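Local coordinates for protein multicopper oxidase (Pseudomonas thermotolerans, PDB 6VOW) that probably oxidises phenolic, lignin-related substrates as a laccase-like enzyme, passing their electrons through bound copper ions to dioxygen, at residues A[73-78]-A[156-161]; A[77-82]-A[123-128]. All coordinates share one frame; numbering follows the deposited sequence. Where two conformers were deposited one is given.

How the contacts relate
Both contacts belong to the first cupredoxin-like domain of this multicopper oxidase, their centres about 12 Å apart. Contact 1 joins the end of strand 71-74, at the margin of one sheet, to the end of strand 151-156; contact 2 pairs strands 78-85 and 120-126 of the other sheet. Residues 73-82 run through both, the turn 74-77 carrying the chain between sheets; Asp77 and Trp78 belong to both ranges but make their cross-segment contacts only in contact 2. Segments 123-128 and 156-161 follow later. Thr127 O probably accepts from Gly76 N and Glu128 O from Gln75 NE2, so the turn and these bonds link the two sheets of the sandwich at this margin.

Contact 1 of 2, residues A[73-78]-A[156-161]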
# COMPACT_ATOMS: atom_id res chain seq x y z
N CYS A 73 3.22 -2.83 15.18
CA CYS A 73 2.44 -2.38 16.30
C CYS A 73 1.38 -3.45 16.60
O CYS A 73 1.39 -4.56 16.02
CB CYS A 73 1.77 -1.04 16.02
SG CYS A 73 1.22 -0.06 17.54
N ARG A 74 0.51 -3.18 17.57
CA ARG A 74 -0.49 -4.16 17.99
C ARG A 74 -1.68 -3.35 18.02
O ARG A 74 -1.57 -2.15 18.35
CB ARG A 74 -0.11 -4.69 19.40
CG ARG A 74 -1.20 -5.32 20.26
CD ARG A 74 -1.10 -6.82 20.23
NE ARG A 74 0.26 -7.25 20.53
CZ ARG A 74 0.78 -8.43 20.20
NH1 ARG A 74 0.07 -9.34 19.53
NH2 ARG A 74 2.03 -8.72 20.53
N GLN A 75 -2.80 -3.93 17.59
CA GLN A 75 -4.05 -3.23 17.50
C GLN A 75 -4.49 -2.73 18.84
O GLN A 75 -4.52 -3.49 19.77
CB GLN A 75 -5.09 -4.20 16.96
CG GLN A 75 -6.48 -3.64 16.75
CD GLN A 75 -7.37 -4.68 16.18
OE1 GLN A 75 -7.14 -5.87 16.38
NE2 GLN A 75 -8.39 -4.26 15.46
N GLY A 76 -4.85 -1.45 18.90
CA GLY A 76 -5.28 -0.79 20.14
C GLY A 76 -4.13 -0.04 20.77
O GLY A 76 -4.32 0.82 21.58
N ASP A 77 -2.92 -0.33 20.35
CA ASP A 77 -1.77 0.33 20.96
C ASP A 77 -1.32 1.58 20.19
O ASP A 77 -1.85 1.87 19.10
CB ASP A 77 -0.61 -0.64 21.05
CG ASP A 77 -0.91 -1.85 21.88
OD1 ASP A 77 -1.97 -1.89 22.54
OD2 ASP A 77 -0.02 -2.71 21.90
N TRP A 78 -0.39 2.33 20.80
CA TRP A 78 0.21 3.57 20.24
C TRP A 78 1.42 3.20 19.54
O TRP A 78 2.20 2.39 20.05
CB TRP A 78 0.60 4.63 21.28
CG TRP A 78 -0.54 5.33 21.92
CD1 TRP A 78 -1.14 4.95 23.05
CD2 TRP A 78 -1.19 6.52 21.52
NE1 TRP A 78 -2.16 5.77 23.36
CE2 TRP A 78 -2.20 6.78 22.45
CE3 TRP A 78 -1.03 7.40 20.45
CZ2 TRP A 78 -3.05 7.87 22.35
CZ3 TRP A 78 -1.85 8.46 20.36
CH2 TRP A 78 -2.85 8.70 21.30
N GLU A 156 -0.43 -6.01 14.43
CA GLU A 156 -0.83 -7.27 14.91
C GLU A 156 -2.30 -7.23 15.42
O GLU A 156 -2.80 -6.22 15.97
CB GLU A 156 0.15 -7.77 15.97
CG GLU A 156 1.52 -8.12 15.34
CD GLU A 156 2.62 -8.52 16.32
OE1 GLU A 156 2.22 -8.82 17.46
OE2 GLU A 156 3.85 -8.53 15.97
N GLU A 157 -3.04 -8.31 15.18
CA GLU A 157 -4.44 -8.42 15.76
C GLU A 157 -4.38 -8.35 17.33
O GLU A 157 -3.40 -8.77 17.96
CB GLU A 157 -5.13 -9.73 15.39
CG GLU A 157 -5.47 -9.92 13.89
CD GLU A 157 -4.19 -10.11 13.02
OE1 GLU A 157 -3.16 -10.79 13.43
OE2 GLU A 157 -4.21 -9.57 11.90
N ARG A 158 -5.41 -7.84 17.95
CA ARG A 158 -5.41 -7.72 19.41
C ARG A 158 -5.39 -9.11 20.03
O ARG A 158 -4.61 -9.36 20.96
CB ARG A 158 -6.58 -6.90 19.93
CG ARG A 158 -6.41 -6.61 21.46
CD ARG A 158 -7.24 -5.45 21.98
NE ARG A 158 -8.40 -5.48 21.11
CZ ARG A 158 -8.77 -4.55 20.24
NH1 ARG A 158 -8.17 -3.39 20.17
NH2 ARG A 158 -9.86 -4.79 19.47
N GLU A 159 -6.19 -10.01 19.52
CA GLU A 159 -6.13 -11.39 19.99
C GLU A 159 -5.40 -12.21 18.94
O GLU A 159 -5.46 -11.90 17.74
CB GLU A 159 -7.58 -11.99 20.22
CG GLU A 159 -8.49 -11.23 21.21
CD GLU A 159 -7.89 -11.00 22.65
OE1 GLU A 159 -7.02 -11.81 23.10
OE2 GLU A 159 -8.27 -10.00 23.35
N PRO A 160 -4.75 -13.27 19.38
CA PRO A 160 -3.97 -14.12 18.53
C PRO A 160 -4.80 -14.60 17.36
O PRO A 160 -5.86 -15.12 17.55
CB PRO A 160 -3.56 -15.33 19.47
CG PRO A 160 -4.29 -15.15 20.74
CD PRO A 160 -4.64 -13.68 20.81
N SER A 161 -4.34 -14.38 16.14
CA SER A 161 -4.95 -15.07 15.03
C SER A 161 -4.48 -16.48 15.28
O SER A 161 -3.39 -16.72 15.87
CB SER A 161 -4.42 -14.56 13.70
OG SER A 161 -3.08 -15.00 13.55
O HOH W 1 1.33 -11.29 18.29
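Gln75 reaches across to Arg158 with an extended side chain, CG anti to its backbone N (chi1 -179°), and its OE1 takes the Arg158 N-H on an in-plane lone pair, 3.1 Å from Arg158 N. The Arg158 chain, bent at chi3, crosses it at about a right angle, and its guanidinium is stacked on the Gln75 amide, the two planes 22° apart. Gln75 NE2 is held by Glu128 O, so the buried amide is fixed at both ends. Two backbone bonds frame Glu156: its N donates to Cys73 O at 2.8 Å, and Gln75 N donates to Glu156 O, also at 2.8 Å. On the face that bears the Arg74 and Glu156 side chains, Glu156 OE1 sits over the Arg74 guanidinium, 3.0 Å from Arg74 NH1; because OE1 lies well out of the guanidinium plane, no N-H points at it and the salt bridge is one of charge. A water completes it, accepting from Arg74 NH1 and donating to Glu156 OE1, while OE2 goes to Arg72. The backbone part is a parallel beta bridge between Arg74 and Glu156, running out into the type II turn from Arg74 to Asp77, at the sheet margin of a cupredoxin-like Greek-key beta sandwich.

Contact 2 of 2, residues A[77-82]-A[123-128]; sequences DWLRVR and YVFKTE
Leu79 and Phe125 exchange two backbone hydrogen bonds, Leu79 N giving to Phe125 O at 2.7 Å (N-H...O angle 179°) and Phe125 N returning to Leu79 O at 2.9 Å. Val81 and Tyr123 repeat the exchange, with 2.7 Å both from Val81 N to Tyr123 O and from Tyr123 N to Val81 O. Beyond Lys126, Thr127 N donates to Asp77 O at 3.0 Å. Between these pairs lie the non-hydrogen-bonded pairs Trp78-Lys126 and Arg80-Val124. Strands 78-82 and 123-126 are thus antiparallel neighbours, at 172°, in one sheet of the cupredoxin-like beta sandwich, with 120-126 as an outermost strand. On the face bearing Trp78, Lys126 lays its CG over the centre of the indole six-membered ring, 3.5 Å from that centroid. With the chain bent at chi3 and chi4, NZ makes an off-centre cation-pi contact with the five-membered ring, on its NE1 side, while its hydrogen bond goes to Gly76 O. Val124 CG1 approaches Trp78 CE3. An alanine in place of Trp78 would probably leave the Lys126 chain without the flat surface it lies on and open a gap beside Val124 CG1. On the face of Leu79, Val81, Tyr123 and Phe125, all four buried, the side chains of Leu79 and Phe125 lie side by side, pointing the same way; Leu79 CB lies over one face of the Phe125 ring, offset toward the rim, and Leu79 CD2 meets Phe125 CZ at 3.6 Å. Trp95 also packs against this ring.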
# COMPACT_ATOMS: atom_id res chain seq x y z
N ASP A 77 -2.92 -0.33 20.35
CA ASP A 77 -1.77 0.33 20.96
C ASP A 77 -1.32 1.58 20.19
O ASP A 77 -1.85 1.87 19.10
CB ASP A 77 -0.61 -0.64 21.05
CG ASP A 77 -0.91 -1.85 21.88
OD1 ASP A 77 -1.97 -1.89 22.54
OD2 ASP A 77 -0.02 -2.71 21.90
N TRP A 78 -0.39 2.33 20.80
CA TRP A 78 0.21 3.57 20.24
C TRP A 78 1.42 3.20 19.54
O TRP A 78 2.20 2.39 20.05
CB TRP A 78 0.60 4.63 21.28
CG TRP A 78 -0.54 5.33 21.92
CD1 TRP A 78 -1.14 4.95 23.05
CD2 TRP A 78 -1.19 6.52 21.52
NE1 TRP A 78 -2.16 5.77 23.36
CE2 TRP A 78 -2.20 6.78 22.45
CE3 TRP A 78 -1.03 7.40 20.45
CZ2 TRP A 78 -3.05 7.87 22.35
CZ3 TRP A 78 -1.85 8.46 20.36
CH2 TRP A 78 -2.85 8.70 21.30
N LEU A 79 1.56 3.77 18.32
CA LEU A 79 2.74 3.62 17.52
C LEU A 79 3.40 4.94 17.66
O LEU A 79 2.72 5.91 17.37
CB LEU A 79 2.38 3.37 16.02
CG LEU A 79 3.60 3.29 15.13
CD1 LEU A 79 4.56 2.35 15.72
CD2 LEU A 79 3.23 2.76 13.77
N ARG A 80 4.68 4.97 18.06
CA ARG A 80 5.43 6.24 18.25
C ARG A 80 6.70 6.12 17.50
O ARG A 80 7.52 5.22 17.75
CB ARG A 80 5.72 6.48 19.73
CG ARG A 80 6.28 7.87 20.07
CD ARG A 80 6.02 8.29 21.52
NE ARG A 80 6.70 7.40 22.47
CZ ARG A 80 6.47 7.42 23.78
NH1 ARG A 80 5.62 8.25 24.27
NH2 ARG A 80 7.10 6.60 24.58
N VAL A 81 6.85 6.99 16.51
CA VAL A 81 8.01 6.90 15.64
C VAL A 81 8.64 8.26 15.59
O VAL A 81 8.04 9.22 15.13
CB VAL A 81 7.68 6.50 14.21
CG1 VAL A 81 9.00 6.47 13.43
CG2 VAL A 81 6.96 5.15 14.22
N ARG A 82 9.85 8.31 16.11
CA ARG A 82 10.75 9.44 16.02
C ARG A 82 11.39 9.34 14.64
O ARG A 82 12.32 8.56 14.43
CB ARG A 82 11.75 9.37 17.19
CG ARG A 82 12.98 10.24 17.12
CD ARG A 82 12.61 11.66 17.21
NE ARG A 82 12.14 12.11 18.54
CZ ARG A 82 12.91 12.49 19.54
NH1 ARG A 82 14.23 12.42 19.49
NH2 ARG A 82 12.32 12.92 20.63
N TYR A 123 5.90 10.86 14.94
CA TYR A 123 4.57 10.37 14.53
C TYR A 123 4.10 9.50 15.66
O TYR A 123 4.73 8.51 15.93
CB TYR A 123 4.55 9.58 13.19
CG TYR A 123 4.99 10.45 12.01
CD1 TYR A 123 4.09 11.19 11.29
CD2 TYR A 123 6.31 10.47 11.60
CE1 TYR A 123 4.48 11.98 10.22
CE2 TYR A 123 6.73 11.24 10.53
CZ TYR A 123 5.81 12.00 9.85
OH TYR A 123 6.27 12.76 8.85
N VAL A 124 3.03 9.89 16.33
CA VAL A 124 2.35 9.10 17.37
C VAL A 124 0.90 8.93 17.02
O VAL A 124 0.17 9.94 16.86
CB VAL A 124 2.25 9.79 18.78
CG1 VAL A 124 2.43 8.76 19.87
CG2 VAL A 124 3.21 10.94 18.96
N PHE A 125 0.43 7.69 16.95
CA PHE A 125 -1.02 7.50 16.72
C PHE A 125 -1.35 6.10 17.16
O PHE A 125 -0.44 5.24 17.34
CB PHE A 125 -1.37 7.70 15.25
CG PHE A 125 -0.46 6.92 14.32
CD1 PHE A 125 0.75 7.47 13.88
CD2 PHE A 125 -0.77 5.60 13.90
CE1 PHE A 125 1.58 6.74 13.02
CE2 PHE A 125 0.08 4.92 13.02
CZ PHE A 125 1.23 5.50 12.58
N LYS A 126 -2.61 5.89 17.47
CA LYS A 126 -3.08 4.57 17.82
C LYS A 126 -3.40 3.89 16.49
O LYS A 126 -3.94 4.52 15.56
CB LYS A 126 -4.37 4.64 18.71
CG LYS A 126 -4.26 5.36 20.04
CD LYS A 126 -5.60 5.36 20.81
CE LYS A 126 -5.87 4.03 21.50
NZ LYS A 126 -4.80 3.70 22.49
N THR A 127 -3.04 2.61 16.43
CA THR A 127 -3.37 1.69 15.38
C THR A 127 -4.53 0.82 15.81
O THR A 127 -4.32 -0.17 16.52
CB THR A 127 -2.13 0.86 15.08
OG1 THR A 127 -1.70 0.17 16.27
CG2 THR A 127 -0.97 1.74 14.63
N GLU A 128 -5.76 1.21 15.49
CA GLU A 128 -6.95 0.49 15.80
C GLU A 128 -7.31 -0.62 14.82
O GLU A 128 -8.28 -1.36 15.12
CB GLU A 128 -8.17 1.45 15.88
CG GLU A 128 -8.01 2.61 16.88
CD GLU A 128 -8.11 2.22 18.36
OE1 GLU A 128 -8.29 1.03 18.69
OE2 GLU A 128 -8.02 3.10 19.22